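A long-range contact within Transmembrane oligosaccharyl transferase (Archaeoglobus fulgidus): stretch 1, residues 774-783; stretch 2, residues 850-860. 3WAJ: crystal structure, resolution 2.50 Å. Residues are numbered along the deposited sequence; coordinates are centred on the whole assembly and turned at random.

Stretch 1 774-783: FERVKGAVVT
Stretch 2, residues 850-860: EITIYESQVQN

A helix and the extended segment before it pack against two strands and the turn between them, through a small apolar seam, together with one backbone and one side-chain hydrogen bond. Stretch 1 is strand at 774-776, breaks at Val-777 to Gly-779, and resumes as strand at 780-783; stretch 2 runs extended from Glu-850 to Tyr-854, the N-cap residue, and is helical from Glu-855. The register runs in opposite senses: CA of Lys-778 lies 5.9 Å from CA of Gln-859, CA of Gly-779 4.4 Å from CA of Val-858, and CA of Val-782 9.3 Å from CA of Ile-851.

The closest backbone approach is at Gly-779, whose N donates to O of Val-858 at 3.0 Å with an N-H...O angle of 156°. Its phi/psi of 101/138 would jam a CB against the preceding carbonyl oxygen, so the backbone itself calls for glycine. Lys-778, at -61/-56, turns the chain just before it. The CA-to-CB bond of Lys-778 points toward the helix, and its aliphatic chain lies along the backbone there, CD 3.6 Å from O of Gln-859, while the end leads away, as suits an exposed lysine.

Beyond the glycine, strand alternation sorts the side chains: Ala-780 and Val-782 point toward stretch 2, Val-781 away. Ala-780 is small enough for close approach, with its CA 3.7 Å from O of Gln-857, its CB 3.7 Å from CG2 of Ile-853 and 4.2 Å from CG2 of Val-858. Val-782 (chi1 t) meets two isoleucines: its CG1 is 4.0 Å from CD1 of Ile-851, and its CG2 is 4.2 Å from CD1 of Ile-853 and equally 4.2 Å from CD1 of Ile-851. Ile-853 is m, m; Ile-851 has an off-well chi1 of -24° and a t chi2. On the other side of the glycine in sequence, Val-777 (chi1 125°, between wells) places CG1 3.5 Å from CG1 of Val-858 (chi1 t).

Gln-859 starts away from stretch 1, but its m, m rotamer brings the amide back. NE2 of Gln-859 donates to OE2 of Glu-775 at 3.3 Å (156°) and to OE2 of Glu-855, one helical turn earlier, at 3.1 Å. The extended t, t chain of Glu-775 carries its carboxylate out to this amide, whose two hydrogens suit it to join the two acids.

Within stretch 2, OE1 of Gln-857 (m, t) accepts from N of Tyr-854 at 3.0 Å, tying its side chain back to the helix start.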

# COMPACT_ATOMS: atom_id res chain seq x y z
N PHE A 774 -19.10 7.74 -11.92
CA PHE A 774 -20.29 7.36 -12.66
C PHE A 774 -21.30 6.67 -11.74
O PHE A 774 -20.92 6.07 -10.72
CB PHE A 774 -19.90 6.40 -13.79
CG PHE A 774 -18.92 6.99 -14.77
CD1 PHE A 774 -19.35 7.51 -15.98
CD2 PHE A 774 -17.55 7.02 -14.47
CE1 PHE A 774 -18.45 8.06 -16.90
CE2 PHE A 774 -16.64 7.57 -15.39
CZ PHE A 774 -17.10 8.09 -16.61
N GLU A 775 -22.58 6.76 -12.09
CA GLU A 775 -23.62 6.06 -11.37
C GLU A 775 -24.16 4.91 -12.21
O GLU A 775 -24.49 5.10 -13.39
CB GLU A 775 -24.79 6.99 -11.01
CG GLU A 775 -25.85 6.30 -10.15
CD GLU A 775 -27.07 7.17 -9.89
OE1 GLU A 775 -27.27 8.16 -10.62
OE2 GLU A 775 -27.83 6.84 -8.94
N ARG A 776 -24.24 3.73 -11.61
CA ARG A 776 -24.87 2.60 -12.28
C ARG A 776 -26.38 2.74 -12.11
O ARG A 776 -26.88 3.02 -11.02
CB ARG A 776 -24.37 1.27 -11.73
CG ARG A 776 -25.05 0.07 -12.34
CD ARG A 776 -24.31 -1.24 -12.06
NE ARG A 776 -25.09 -2.34 -12.61
CZ ARG A 776 -25.85 -3.16 -11.89
NH1 ARG A 776 -25.88 -3.05 -10.57
NH2 ARG A 776 -26.55 -4.11 -12.50
N VAL A 777 -27.11 2.53 -13.19
CA VAL A 777 -28.48 2.98 -13.30
C VAL A 777 -29.25 1.98 -14.16
O VAL A 777 -28.68 1.40 -15.09
CB VAL A 777 -28.46 4.39 -13.94
CG1 VAL A 777 -29.31 4.47 -15.18
CG2 VAL A 777 -28.80 5.46 -12.94
N LYS A 778 -30.53 1.77 -13.87
CA LYS A 778 -31.35 0.87 -14.69
C LYS A 778 -31.44 1.38 -16.12
O LYS A 778 -31.10 0.67 -17.06
CB LYS A 778 -32.76 0.72 -14.11
CG LYS A 778 -32.96 -0.53 -13.26
CD LYS A 778 -34.21 -0.42 -12.39
CE LYS A 778 -34.40 -1.66 -11.54
NZ LYS A 778 -33.09 -2.15 -11.01
N GLY A 779 -31.89 2.63 -16.27
CA GLY A 779 -31.98 3.28 -17.57
C GLY A 779 -33.41 3.27 -18.11
O GLY A 779 -34.11 2.26 -18.00
N ALA A 780 -33.84 4.40 -18.68
CA ALA A 780 -35.17 4.50 -19.29
C ALA A 780 -35.23 3.73 -20.59
O ALA A 780 -34.42 3.97 -21.49
CB ALA A 780 -35.54 5.95 -19.53
N VAL A 781 -36.18 2.81 -20.71
CA VAL A 781 -36.30 2.04 -21.94
C VAL A 781 -37.13 2.81 -22.97
O VAL A 781 -38.32 3.01 -22.79
CB VAL A 781 -36.88 0.64 -21.67
CG1 VAL A 781 -36.95 -0.17 -22.97
CG2 VAL A 781 -36.04 -0.09 -20.63
N VAL A 782 -36.47 3.26 -24.03
CA VAL A 782 -37.17 3.89 -25.15
C VAL A 782 -37.28 2.88 -26.30
O VAL A 782 -36.28 2.30 -26.73
CB VAL A 782 -36.49 5.19 -25.62
CG1 VAL A 782 -37.21 5.75 -26.84
CG2 VAL A 782 -36.48 6.21 -24.51
N THR A 783 -38.50 2.68 -26.78
CA THR A 783 -38.76 1.66 -27.80
C THR A 783 -39.92 2.08 -28.69
O THR A 783 -40.68 3.00 -28.37
CB THR A 783 -39.07 0.31 -27.16
OG1 THR A 783 -39.02 -0.72 -28.15
CG2 THR A 783 -40.45 0.34 -26.53
N GLU A 850 -37.05 14.11 -30.50
CA GLU A 850 -36.48 14.97 -29.48
C GLU A 850 -37.11 14.59 -28.14
O GLU A 850 -38.16 15.12 -27.77
CB GLU A 850 -36.81 16.42 -29.83
CG GLU A 850 -35.84 17.47 -29.34
CD GLU A 850 -34.83 17.88 -30.39
OE1 GLU A 850 -34.72 17.17 -31.41
OE2 GLU A 850 -34.16 18.92 -30.20
N ILE A 851 -36.47 13.66 -27.42
CA ILE A 851 -36.99 13.16 -26.14
C ILE A 851 -36.35 13.87 -24.96
O ILE A 851 -35.13 14.13 -24.95
CB ILE A 851 -36.64 11.67 -25.91
CG1 ILE A 851 -36.40 10.94 -27.22
CG2 ILE A 851 -37.69 10.98 -25.05
CD1 ILE A 851 -35.92 9.51 -27.00
N THR A 852 -37.14 14.14 -23.94
CA THR A 852 -36.58 14.48 -22.64
C THR A 852 -36.98 13.36 -21.67
O THR A 852 -38.11 12.86 -21.72
CB THR A 852 -37.02 15.88 -22.15
OG1 THR A 852 -37.97 15.75 -21.08
CG2 THR A 852 -37.60 16.69 -23.30
N ILE A 853 -36.02 12.95 -20.83
CA ILE A 853 -36.22 11.84 -19.91
C ILE A 853 -36.19 12.37 -18.48
O ILE A 853 -35.42 13.28 -18.17
CB ILE A 853 -35.10 10.78 -20.07
CG1 ILE A 853 -35.08 10.22 -21.49
CG2 ILE A 853 -35.26 9.64 -19.07
CD1 ILE A 853 -36.30 9.38 -21.81
N TYR A 854 -37.02 11.79 -17.60
CA TYR A 854 -37.02 12.21 -16.20
C TYR A 854 -36.36 11.17 -15.28
O TYR A 854 -36.30 9.97 -15.59
CB TYR A 854 -38.44 12.62 -15.75
CG TYR A 854 -38.95 13.77 -16.58
CD1 TYR A 854 -38.58 15.08 -16.28
CD2 TYR A 854 -39.74 13.55 -17.70
CE1 TYR A 854 -39.02 16.15 -17.06
CE2 TYR A 854 -40.18 14.61 -18.49
CZ TYR A 854 -39.82 15.91 -18.16
OH TYR A 854 -40.24 16.97 -18.93
N GLU A 855 -35.84 11.67 -14.16
CA GLU A 855 -35.06 10.88 -13.22
C GLU A 855 -35.76 9.58 -12.80
O GLU A 855 -35.11 8.54 -12.66
CB GLU A 855 -34.68 11.75 -12.01
CG GLU A 855 -33.95 11.03 -10.88
CD GLU A 855 -32.51 10.68 -11.23
OE1 GLU A 855 -32.10 10.91 -12.40
OE2 GLU A 855 -31.78 10.18 -10.34
N SER A 856 -37.08 9.64 -12.64
CA SER A 856 -37.81 8.47 -12.15
C SER A 856 -37.87 7.39 -13.22
O SER A 856 -37.78 6.19 -12.92
CB SER A 856 -39.22 8.86 -11.69
OG SER A 856 -40.04 9.18 -12.79
N GLN A 857 -37.99 7.82 -14.48
CA GLN A 857 -37.99 6.89 -15.61
C GLN A 857 -36.65 6.15 -15.69
O GLN A 857 -36.59 4.95 -15.94
CB GLN A 857 -38.27 7.64 -16.91
CG GLN A 857 -39.48 8.56 -16.83
CD GLN A 857 -39.88 9.15 -18.17
OE1 GLN A 857 -39.24 10.08 -18.67
NE2 GLN A 857 -40.95 8.62 -18.76
N VAL A 858 -35.57 6.89 -15.46
CA VAL A 858 -34.22 6.33 -15.42
C VAL A 858 -33.99 5.44 -14.20
O VAL A 858 -33.42 4.34 -14.32
CB VAL A 858 -33.14 7.45 -15.48
CG1 VAL A 858 -31.79 6.95 -14.98
CG2 VAL A 858 -33.01 7.99 -16.88
N GLN A 859 -34.43 5.89 -13.02
CA GLN A 859 -34.21 5.14 -11.79
C GLN A 859 -35.01 3.83 -11.69
O GLN A 859 -34.57 2.87 -11.07
CB GLN A 859 -34.47 6.01 -10.55
CG GLN A 859 -33.37 7.03 -10.24
CD GLN A 859 -32.08 6.40 -9.73
OE1 GLN A 859 -32.00 5.19 -9.48
NE2 GLN A 859 -31.05 7.23 -9.56
N ASN A 860 -36.19 3.80 -12.32
CA ASN A 860 -37.07 2.63 -12.24
C ASN A 860 -37.09 1.79 -13.51
O ASN A 860 -37.69 0.71 -13.54
CB ASN A 860 -38.49 3.07 -11.86
CG ASN A 860 -38.53 3.88 -10.59
OD1 ASN A 860 -37.78 3.62 -9.64
ND2 ASN A 860 -39.41 4.88 -10.55